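Long-range contacts in Carboxylesterase/phospholipase family protein (Francisella tularensis subsp. tularensis, PDB 4F21), which probably hydrolyses carboxylic or phospholipid esters as a serine hydrolase of the alpha/beta-hydrolase superfamily: residues T80-A89 and S100-E108; S113-D122 and I145-R155. All coordinates share one frame; numbering follows the deposited sequence.

Contact 1: T80-A89 and S100-E108; sequences TINMGMQMRA and SLNRVVDVE
Arg88 and Leu101 bury the most surface here, with Val104 next. The two branches of Leu101 divide the work at the C-terminal end of helix 82-88: CD1 comes up against Arg88 CB at 3.5 Å, while CD2 packs on Ala89 CB at 3.7 Å and reaches the neighbourhood of the Met85 sulfur. Leu101 CG lies anti to its backbone N (chi1 -169°), which carries both methyls to the helix. Beyond CB, the Arg88 chain runs across Val104 at about a right angle. Val104 CG2 sits 3.6 Å from Arg88 CD and also lies over one face of the guanidinium.

The far end of Arg88 meets Arg103, the two guanidinium planes turned 55° apart. These are like charges; a water accepts a weak hydrogen bond from each, Arg88 NH1 and Arg103 NE, and may ease their repulsion. Where the helix comes nearest the loop, Gly84 lets the backbones close in, its CA making a CH...O contact of 3.5 Å with Val104 O. At the other end Thr80 OG1 donates to Asp106 OD2 over 3.2 Å, arriving on the anti side of the carboxylate and 28° out of its plane.

This is packing of a short helix against the irregular return segment that follows it, within the loop excursion between strand 67-72 and helix 111-126 of an alpha/beta-hydrolase fold.

Contact 2: S113-D122 and I145-R155; sequences SIAKVNKLID and IATYTAITSQR
Thr149 is the knob of this helix pair, set in a hole formed by Ile114, Val117, Asn118 and Ile121. With OG1 beside the backbone N (chi1 -64°), the methyl CG2 stands anti to N and enters the hole, touching Val117 CG1 at 4.0 Å and Asn118 ND2 at 3.7 Å. OG1 lies against Ile114 CG2 and very close to Ile145 O, a bond within its own helix whose length is doubtfully short. The Thr149 side chain runs alongside those of Ile114 and Asn118 but points the opposite way.

One turn earlier, Ile145 points its CG2 methyl between Ile114 CG1 and Val117 CG2, 4.0 Å from each, crossing both side chains at a slant. The same methyl rests on Ser113 OG, whose polar partner is Ile76 O. On the other flank Ile114 CD1 reaches Tyr148 CB, while the Tyr148 ring leads off to stack with Phe173 and its OH bonds to Pro168 O.

Past the helix, Arg155 bends at chi2 and lays its guanidinium beneath Ile121, with Ile121 CG2 3.4 Å above the centre of one face. One oxygen at the edge, Asp122 OD1, serves both nitrogens: 2.6 Å to Arg155 NH2 and 2.8 Å to Arg155 NH1, a salt bridge whose two hydrogen bonds are weak because they are bent. Asn118 OD1 takes a further weak bond from NH1, its amide turned only 14° from the guanidinium plane.

The segment axes approach to 9.6 Å and cross at -71°. Leu43 and Leu136, on strands 38-44 and 134-139, lie under the joint. Helix 111-126, strand 134-139 and helix 144-150 follow one another, and helix 144-150 probably comes just after the nucleophile elbow of the alpha/beta-hydrolase fold.

Following the chain from the N terminus, strand 67-72 leads into helix 82-88, and contact 1 closes a short loop when residues 100-108 fold back on it. Residues 100-108, the second half of contact 1, run on toward helix 111-126, the first half of contact 2. The chain then passes through strand 134-139 and reaches helix 144-150, where contact 2 closes a second, longer loop. The two closures stand in series, neither enclosing nor crossing the other. The centres of contacts 1 and 2 lie about 21 Å apart, and the contacts do not touch. Contact 1 joins a short helix to the loop after it, toward the periphery, whereas contact 2 joins two helices over the central sheet.

Contact 1: T80-A89 and S100-E108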
loop_
_atom_site.group_PDB
_atom_site.type_symbol
_atom_site.label_atom_id
_atom_site.label_comp_id
_atom_site.label_asym_id
_atom_site.label_seq_id
_atom_site.Cartn_x
_atom_site.Cartn_y
_atom_site.Cartn_z
ATOM N N THR A 80 9.926 -13.962 0.519
ATOM C CA THR A 80 10.530 -14.265 -0.778
ATOM C C THR A 80 10.443 -13.166 -1.847
ATOM O O THR A 80 10.819 -13.392 -2.998
ATOM C CB THR A 80 9.916 -15.550 -1.365
ATOM O OG1 THR A 80 8.486 -15.462 -1.312
ATOM C CG2 THR A 80 10.366 -16.763 -0.569
ATOM N N ILE A 81 9.960 -11.984 -1.479
ATOM C CA ILE A 81 9.778 -10.918 -2.462
ATOM C C ILE A 81 10.990 -9.990 -2.592
ATOM O O ILE A 81 11.617 -9.928 -3.651
ATOM C CB ILE A 81 8.484 -10.111 -2.200
ATOM C CG1 ILE A 81 8.315 -9.822 -0.710
ATOM C CG2 ILE A 81 7.272 -10.878 -2.706
ATOM C CD1 ILE A 81 6.964 -9.241 -0.358
ATOM N N ASN A 82 11.321 -9.282 -1.516
ATOM C CA ASN A 82 12.440 -8.345 -1.526
ATOM C C ASN A 82 13.798 -9.034 -1.464
ATOM O O ASN A 82 14.839 -8.375 -1.458
ATOM C CB ASN A 82 12.317 -7.339 -0.378
ATOM C CG ASN A 82 11.770 -5.999 -0.833
ATOM O OD1 ASN A 82 11.113 -5.903 -1.869
ATOM N ND2 ASN A 82 12.046 -4.955 -0.060
ATOM N N MET A 83 13.784 -10.361 -1.417
ATOM C CA MET A 83 15.023 -11.121 -1.351
ATOM C C MET A 83 15.788 -11.000 -2.662
ATOM O O MET A 83 16.843 -10.374 -2.702
ATOM C CB MET A 83 14.751 -12.585 -0.999
ATOM C CG MET A 83 16.016 -13.413 -0.845
ATOM S SD MET A 83 17.031 -12.917 0.558
ATOM C CE MET A 83 16.077 -13.597 1.911
ATOM N N GLY A 84 15.245 -11.582 -3.729
ATOM C CA GLY A 84 15.852 -11.494 -5.046
ATOM C C GLY A 84 16.107 -10.056 -5.452
ATOM O O GLY A 84 17.200 -9.707 -5.916
ATOM N N MET A 85 15.086 -9.225 -5.256
ATOM C CA MET A 85 15.175 -7.786 -5.472
ATOM C C MET A 85 16.438 -7.192 -4.850
ATOM O O MET A 85 17.315 -6.703 -5.561
ATOM C CB MET A 85 13.924 -7.096 -4.915
ATOM C CG MET A 85 14.067 -5.599 -4.654
ATOM S SD MET A 85 14.524 -4.650 -6.113
ATOM C CE MET A 85 14.577 -3.000 -5.422
ATOM N N GLN A 86 16.539 -7.254 -3.526
ATOM C CA GLN A 86 17.682 -6.672 -2.832
ATOM C C GLN A 86 18.728 -7.710 -2.433
ATOM O O GLN A 86 19.229 -7.708 -1.310
ATOM C CB GLN A 86 17.229 -5.854 -1.623
ATOM C CG GLN A 86 16.458 -4.602 -1.999
ATOM C CD GLN A 86 16.098 -3.750 -0.800
ATOM O OE1 GLN A 86 16.379 -4.111 0.344
ATOM N NE2 GLN A 86 15.470 -2.610 -1.057
ATOM N N MET A 87 19.036 -8.600 -3.367
ATOM C CA MET A 87 20.215 -9.446 -3.275
ATOM C C MET A 87 20.892 -9.488 -4.637
ATOM O O MET A 87 22.108 -9.635 -4.730
ATOM C CB MET A 87 19.864 -10.861 -2.809
ATOM C CG MET A 87 19.596 -10.978 -1.317
ATOM N N ARG A 88 20.096 -9.344 -5.694
ATOM C CA ARG A 88 20.640 -9.380 -7.049
ATOM C C ARG A 88 20.998 -7.999 -7.591
ATOM O O ARG A 88 22.092 -7.797 -8.117
ATOM C CB ARG A 88 19.663 -10.058 -8.006
ATOM C CG ARG A 88 19.213 -11.437 -7.585
ATOM C CD ARG A 88 18.799 -12.246 -8.797
ATOM N NE ARG A 88 19.707 -13.364 -9.019
ATOM C CZ ARG A 88 19.765 -14.070 -10.141
ATOM N NH1 ARG A 88 18.968 -13.768 -11.157
ATOM N NH2 ARG A 88 20.625 -15.075 -10.248
ATOM N N ALA A 89 20.069 -7.057 -7.465
ATOM C CA ALA A 89 20.207 -5.737 -8.080
ATOM C C ALA A 89 21.394 -4.931 -7.555
ATOM O O ALA A 89 21.889 -5.174 -6.454
ATOM C CB ALA A 89 18.920 -4.943 -7.919
ATOM N N SER A 100 15.821 -7.649 -16.657
ATOM C CA SER A 100 16.074 -9.081 -16.555
ATOM C C SER A 100 16.218 -9.507 -15.100
ATOM O O SER A 100 16.709 -10.597 -14.808
ATOM C CB SER A 100 17.326 -9.465 -17.346
ATOM O OG SER A 100 18.478 -8.811 -16.839
ATOM N N LEU A 101 15.790 -8.634 -14.192
ATOM C CA LEU A 101 15.781 -8.943 -12.768
ATOM C C LEU A 101 14.485 -9.664 -12.430
ATOM O O LEU A 101 14.319 -10.209 -11.338
ATOM C CB LEU A 101 15.892 -7.660 -11.944
ATOM C CG LEU A 101 16.164 -7.832 -10.449
ATOM C CD1 LEU A 101 17.512 -8.486 -10.257
ATOM C CD2 LEU A 101 16.104 -6.501 -9.723
ATOM N N ASN A 102 13.570 -9.664 -13.392
ATOM C CA ASN A 102 12.263 -10.289 -13.234
ATOM C C ASN A 102 12.314 -11.792 -12.955
ATOM O O ASN A 102 11.317 -12.386 -12.547
ATOM C CB ASN A 102 11.402 -10.003 -14.470
ATOM C CG ASN A 102 12.191 -10.097 -15.767
ATOM O OD1 ASN A 102 13.193 -10.806 -15.847
ATOM N ND2 ASN A 102 11.743 -9.373 -16.786
ATOM N N ARG A 103 13.479 -12.396 -13.167
ATOM C CA ARG A 103 13.640 -13.838 -13.019
ATOM C C ARG A 103 13.491 -14.317 -11.571
ATOM O O ARG A 103 13.055 -15.442 -11.323
ATOM C CB ARG A 103 14.998 -14.276 -13.574
ATOM C CG ARG A 103 15.097 -15.763 -13.875
ATOM C CD ARG A 103 16.522 -16.167 -14.218
ATOM N NE ARG A 103 17.389 -16.167 -13.042
ATOM C CZ ARG A 103 17.593 -17.231 -12.271
ATOM N NH1 ARG A 103 16.992 -18.377 -12.554
ATOM N NH2 ARG A 103 18.395 -17.151 -11.220
ATOM N N VAL A 104 13.862 -13.468 -10.617
ATOM C CA VAL A 104 13.826 -13.861 -9.211
ATOM C C VAL A 104 12.945 -12.933 -8.373
ATOM O O VAL A 104 13.421 -12.243 -7.470
ATOM C CB VAL A 104 15.244 -13.951 -8.609
ATOM C CG1 VAL A 104 15.235 -14.811 -7.366
ATOM C CG2 VAL A 104 16.204 -14.539 -9.620
ATOM N N VAL A 105 11.656 -12.916 -8.701
ATOM C CA VAL A 105 10.643 -12.221 -7.914
ATOM C C VAL A 105 9.425 -13.133 -7.804
ATOM O O VAL A 105 8.806 -13.465 -8.817
ATOM C CB VAL A 105 10.211 -10.898 -8.573
ATOM C CG1 VAL A 105 9.058 -10.278 -7.802
ATOM C CG2 VAL A 105 11.382 -9.929 -8.658
ATOM N N ASP A 106 9.080 -13.540 -6.585
ATOM C CA ASP A 106 8.021 -14.531 -6.391
ATOM C C ASP A 106 6.626 -14.004 -6.724
ATOM O O ASP A 106 5.868 -13.612 -5.835
ATOM C CB ASP A 106 8.044 -15.096 -4.967
ATOM C CG ASP A 106 7.123 -16.295 -4.801
ATOM O OD1 ASP A 106 6.916 -17.029 -5.790
ATOM O OD2 ASP A 106 6.606 -16.504 -3.682
ATOM N N VAL A 107 6.296 -14.009 -8.011
ATOM C CA VAL A 107 4.976 -13.605 -8.475
ATOM C C VAL A 107 3.895 -14.504 -7.873
ATOM O O VAL A 107 2.837 -14.027 -7.461
ATOM C CB VAL A 107 4.904 -13.629 -10.016
ATOM C CG1 VAL A 107 5.593 -14.872 -10.559
ATOM C CG2 VAL A 107 3.462 -13.538 -10.496
ATOM N N GLU A 108 4.178 -15.801 -7.807
ATOM C CA GLU A 108 3.264 -16.764 -7.205
ATOM C C GLU A 108 3.197 -16.582 -5.693
ATOM O O GLU A 108 2.602 -15.624 -5.197
ATOM C CB GLU A 108 3.702 -18.192 -7.540
ATOM C CG GLU A 108 2.906 -19.278 -6.829
ATOM C CD GLU A 108 3.498 -20.663 -7.034
ATOM O OE1 GLU A 108 4.608 -20.764 -7.597
ATOM O OE2 GLU A 108 2.852 -21.655 -6.633
HETATM O O HOH W 1 18.505 -13.535 -14.116
#

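Contact 2: S113-D122 and I145-R155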
loop_
_atom_site.group_PDB
_atom_site.type_symbol
_atom_site.label_atom_id
_atom_site.label_comp_id
_atom_site.label_asym_id
_atom_site.label_seq_id
_atom_site.Cartn_x
_atom_site.Cartn_y
_atom_site.Cartn_z
ATOM N N SER A 113 -0.621 -13.621 -1.173
ATOM C CA SER A 113 -0.733 -12.507 -0.241
ATOM C C SER A 113 -1.889 -11.600 -0.635
ATOM O O SER A 113 -2.705 -11.216 0.210
ATOM C CB SER A 113 0.567 -11.709 -0.197
ATOM O OG SER A 113 0.490 -10.684 0.775
ATOM N N ILE A 114 -1.970 -11.289 -1.929
ATOM C CA ILE A 114 -3.051 -10.460 -2.445
ATOM C C ILE A 114 -4.379 -11.069 -2.036
ATOM O O ILE A 114 -5.229 -10.388 -1.455
ATOM C CB ILE A 114 -2.997 -10.335 -3.981
ATOM C CG1 ILE A 114 -1.767 -9.533 -4.410
ATOM C CG2 ILE A 114 -4.272 -9.695 -4.512
ATOM C CD1 ILE A 114 -1.637 -9.367 -5.908
ATOM N N ALA A 115 -4.524 -12.368 -2.294
ATOM C CA ALA A 115 -5.758 -13.076 -1.982
ATOM C C ALA A 115 -6.086 -12.928 -0.506
ATOM O O ALA A 115 -7.251 -12.738 -0.140
ATOM C CB ALA A 115 -5.648 -14.541 -2.360
ATOM N N LYS A 116 -5.051 -12.983 0.334
ATOM C CA LYS A 116 -5.247 -12.838 1.769
ATOM C C LYS A 116 -5.961 -11.521 2.003
ATOM O O LYS A 116 -7.045 -11.492 2.596
ATOM C CB LYS A 116 -3.913 -12.876 2.517
ATOM C CG LYS A 116 -3.115 -14.152 2.288
ATOM C CD LYS A 116 -1.729 -14.071 2.907
ATOM C CE LYS A 116 -0.890 -15.288 2.547
ATOM N NZ LYS A 116 0.526 -15.141 2.988
ATOM N N VAL A 117 -5.380 -10.446 1.470
ATOM C CA VAL A 117 -5.978 -9.123 1.587
ATOM C C VAL A 117 -7.403 -9.165 1.051
ATOM O O VAL A 117 -8.324 -8.654 1.690
ATOM C CB VAL A 117 -5.161 -8.045 0.843
ATOM C CG1 VAL A 117 -5.883 -6.704 0.885
ATOM C CG2 VAL A 117 -3.761 -7.925 1.442
ATOM N N ASN A 118 -7.585 -9.822 -0.092
ATOM C CA ASN A 118 -8.908 -9.927 -0.689
ATOM C C ASN A 118 -9.877 -10.534 0.302
ATOM O O ASN A 118 -10.957 -9.981 0.537
ATOM C CB ASN A 118 -8.878 -10.733 -1.989
ATOM C CG ASN A 118 -8.829 -9.846 -3.217
ATOM O OD1 ASN A 118 -9.859 -9.358 -3.684
ATOM N ND2 ASN A 118 -7.631 -9.628 -3.746
ATOM N N LYS A 119 -9.457 -11.635 0.924
ATOM C CA LYS A 119 -10.281 -12.283 1.932
ATOM C C LYS A 119 -10.628 -11.278 3.014
ATOM O O LYS A 119 -11.800 -11.119 3.363
ATOM C CB LYS A 119 -9.577 -13.502 2.532
ATOM C CG LYS A 119 -9.643 -14.740 1.653
ATOM C CD LYS A 119 -9.210 -15.983 2.410
ATOM C CE LYS A 119 -9.490 -17.238 1.597
ATOM N NZ LYS A 119 -9.267 -18.483 2.386
ATOM N N LEU A 120 -9.607 -10.572 3.502
ATOM C CA LEU A 120 -9.799 -9.542 4.514
ATOM C C LEU A 120 -10.844 -8.541 4.044
ATOM O O LEU A 120 -11.762 -8.199 4.795
ATOM C CB LEU A 120 -8.482 -8.824 4.822
ATOM C CG LEU A 120 -7.622 -9.356 5.971
ATOM C CD1 LEU A 120 -6.289 -8.623 6.022
ATOM C CD2 LEU A 120 -8.357 -9.218 7.295
ATOM N N ILE A 121 -10.727 -8.101 2.791
ATOM C CA ILE A 121 -11.687 -7.145 2.257
ATOM C C ILE A 121 -13.057 -7.799 2.254
ATOM O O ILE A 121 -14.034 -7.213 2.726
ATOM C CB ILE A 121 -11.329 -6.683 0.833
ATOM C CG1 ILE A 121 -9.927 -6.073 0.801
ATOM C CG2 ILE A 121 -12.343 -5.667 0.340
ATOM C CD1 ILE A 121 -9.473 -5.686 -0.582
ATOM N N ASP A 122 -13.109 -9.040 1.773
ATOM C CA ASP A 122 -14.359 -9.785 1.707
ATOM C C ASP A 122 -14.927 -9.976 3.106
ATOM O O ASP A 122 -16.123 -10.203 3.272
ATOM C CB ASP A 122 -14.155 -11.149 1.036
ATOM C CG ASP A 122 -14.144 -11.067 -0.486
ATOM O OD1 ASP A 122 -14.719 -10.107 -1.048
ATOM O OD2 ASP A 122 -13.569 -11.977 -1.123
ATOM N N ILE A 145 1.486 -5.064 -2.117
ATOM C CA ILE A 145 0.274 -5.870 -1.984
ATOM C C ILE A 145 -0.985 -5.013 -1.823
ATOM O O ILE A 145 -2.096 -5.535 -1.736
ATOM C CB ILE A 145 0.400 -6.860 -0.802
ATOM C CG1 ILE A 145 1.829 -7.394 -0.710
ATOM C CG2 ILE A 145 -0.567 -8.025 -0.952
ATOM C CD1 ILE A 145 2.233 -8.277 -1.875
ATOM N N ALA A 146 -0.810 -3.695 -1.791
ATOM C CA ALA A 146 -1.947 -2.788 -1.664
ATOM C C ALA A 146 -2.393 -2.274 -3.025
ATOM O O ALA A 146 -3.587 -2.250 -3.338
ATOM C CB ALA A 146 -1.599 -1.629 -0.749
ATOM N N THR A 147 -1.420 -1.859 -3.830
ATOM C CA THR A 147 -1.692 -1.334 -5.160
ATOM C C THR A 147 -2.208 -2.440 -6.069
ATOM O O THR A 147 -3.365 -2.405 -6.496
ATOM C CB THR A 147 -0.435 -0.672 -5.768
ATOM O OG1 THR A 147 -0.083 0.481 -4.993
ATOM C CG2 THR A 147 -0.691 -0.240 -7.195
ATOM N N TYR A 148 -1.349 -3.428 -6.330
ATOM C CA TYR A 148 -1.676 -4.583 -7.174
ATOM C C TYR A 148 -3.022 -5.206 -6.846
ATOM O O TYR A 148 -3.766 -5.595 -7.744
ATOM C CB TYR A 148 -0.595 -5.661 -7.060
ATOM C CG TYR A 148 0.560 -5.498 -8.024
ATOM C CD1 TYR A 148 0.367 -4.972 -9.293
ATOM C CD2 TYR A 148 1.845 -5.877 -7.660
ATOM C CE1 TYR A 148 1.423 -4.824 -10.171
ATOM C CE2 TYR A 148 2.902 -5.735 -8.527
ATOM C CZ TYR A 148 2.688 -5.209 -9.782
ATOM O OH TYR A 148 3.748 -5.067 -10.644
ATOM N N THR A 149 -3.323 -5.312 -5.556
ATOM C CA THR A 149 -4.609 -5.830 -5.114
ATOM C C THR A 149 -5.749 -4.963 -5.636
ATOM O O THR A 149 -6.633 -5.443 -6.350
ATOM C CB THR A 149 -4.692 -5.894 -3.578
ATOM O OG1 THR A 149 -3.721 -6.825 -3.084
ATOM C CG2 THR A 149 -6.083 -6.327 -3.135
ATOM N N ALA A 150 -5.703 -3.677 -5.299
ATOM C CA ALA A 150 -6.796 -2.763 -5.616
ATOM C C ALA A 150 -7.041 -2.642 -7.116
ATOM O O ALA A 150 -8.184 -2.517 -7.556
ATOM C CB ALA A 150 -6.542 -1.399 -4.999
ATOM N N ILE A 151 -5.969 -2.694 -7.899
ATOM C CA ILE A 151 -6.091 -2.569 -9.348
ATOM C C ILE A 151 -6.461 -3.892 -10.018
ATOM O O ILE A 151 -6.677 -3.934 -11.226
ATOM C CB ILE A 151 -4.813 -1.992 -9.990
ATOM C CG1 ILE A 151 -3.672 -3.003 -9.923
ATOM C CG2 ILE A 151 -4.420 -0.685 -9.318
ATOM C CD1 ILE A 151 -2.415 -2.529 -10.614
ATOM N N THR A 152 -6.534 -4.964 -9.233
ATOM C CA THR A 152 -7.013 -6.250 -9.739
ATOM C C THR A 152 -8.254 -6.678 -8.965
ATOM O O THR A 152 -8.883 -7.692 -9.277
ATOM C CB THR A 152 -5.944 -7.348 -9.637
ATOM O OG1 THR A 152 -5.572 -7.528 -8.266
ATOM C CG2 THR A 152 -4.717 -6.975 -10.457
ATOM N N SER A 153 -8.591 -5.894 -7.948
ATOM C CA SER A 153 -9.795 -6.114 -7.164
ATOM C C SER A 153 -11.006 -6.052 -8.078
ATOM O O SER A 153 -11.224 -5.060 -8.773
ATOM C CB SER A 153 -9.911 -5.055 -6.068
ATOM O OG SER A 153 -11.113 -5.195 -5.334
ATOM N N GLN A 154 -11.792 -7.122 -8.076
ATOM C CA GLN A 154 -12.971 -7.211 -8.925
ATOM C C GLN A 154 -14.060 -6.238 -8.474
ATOM O O GLN A 154 -15.052 -6.042 -9.175
ATOM C CB GLN A 154 -13.514 -8.643 -8.934
ATOM C CG GLN A 154 -12.543 -9.694 -8.402
ATOM C CD GLN A 154 -12.567 -9.810 -6.883
ATOM O OE1 GLN A 154 -13.326 -9.116 -6.204
ATOM N NE2 GLN A 154 -11.732 -10.693 -6.346
ATOM N N ARG A 155 -13.870 -5.631 -7.305
ATOM C CA ARG A 155 -14.858 -4.702 -6.758
ATOM C C ARG A 155 -14.293 -3.319 -6.436
ATOM O O ARG A 155 -13.079 -3.129 -6.350
ATOM C CB ARG A 155 -15.547 -5.306 -5.533
ATOM C CG ARG A 155 -14.725 -6.353 -4.815
ATOM C CD ARG A 155 -13.845 -5.741 -3.750
ATOM N NE ARG A 155 -12.986 -6.747 -3.139
ATOM C CZ ARG A 155 -13.393 -7.609 -2.216
ATOM N NH1 ARG A 155 -12.542 -8.496 -1.717
ATOM N NH2 ARG A 155 -14.650 -7.584 -1.792
#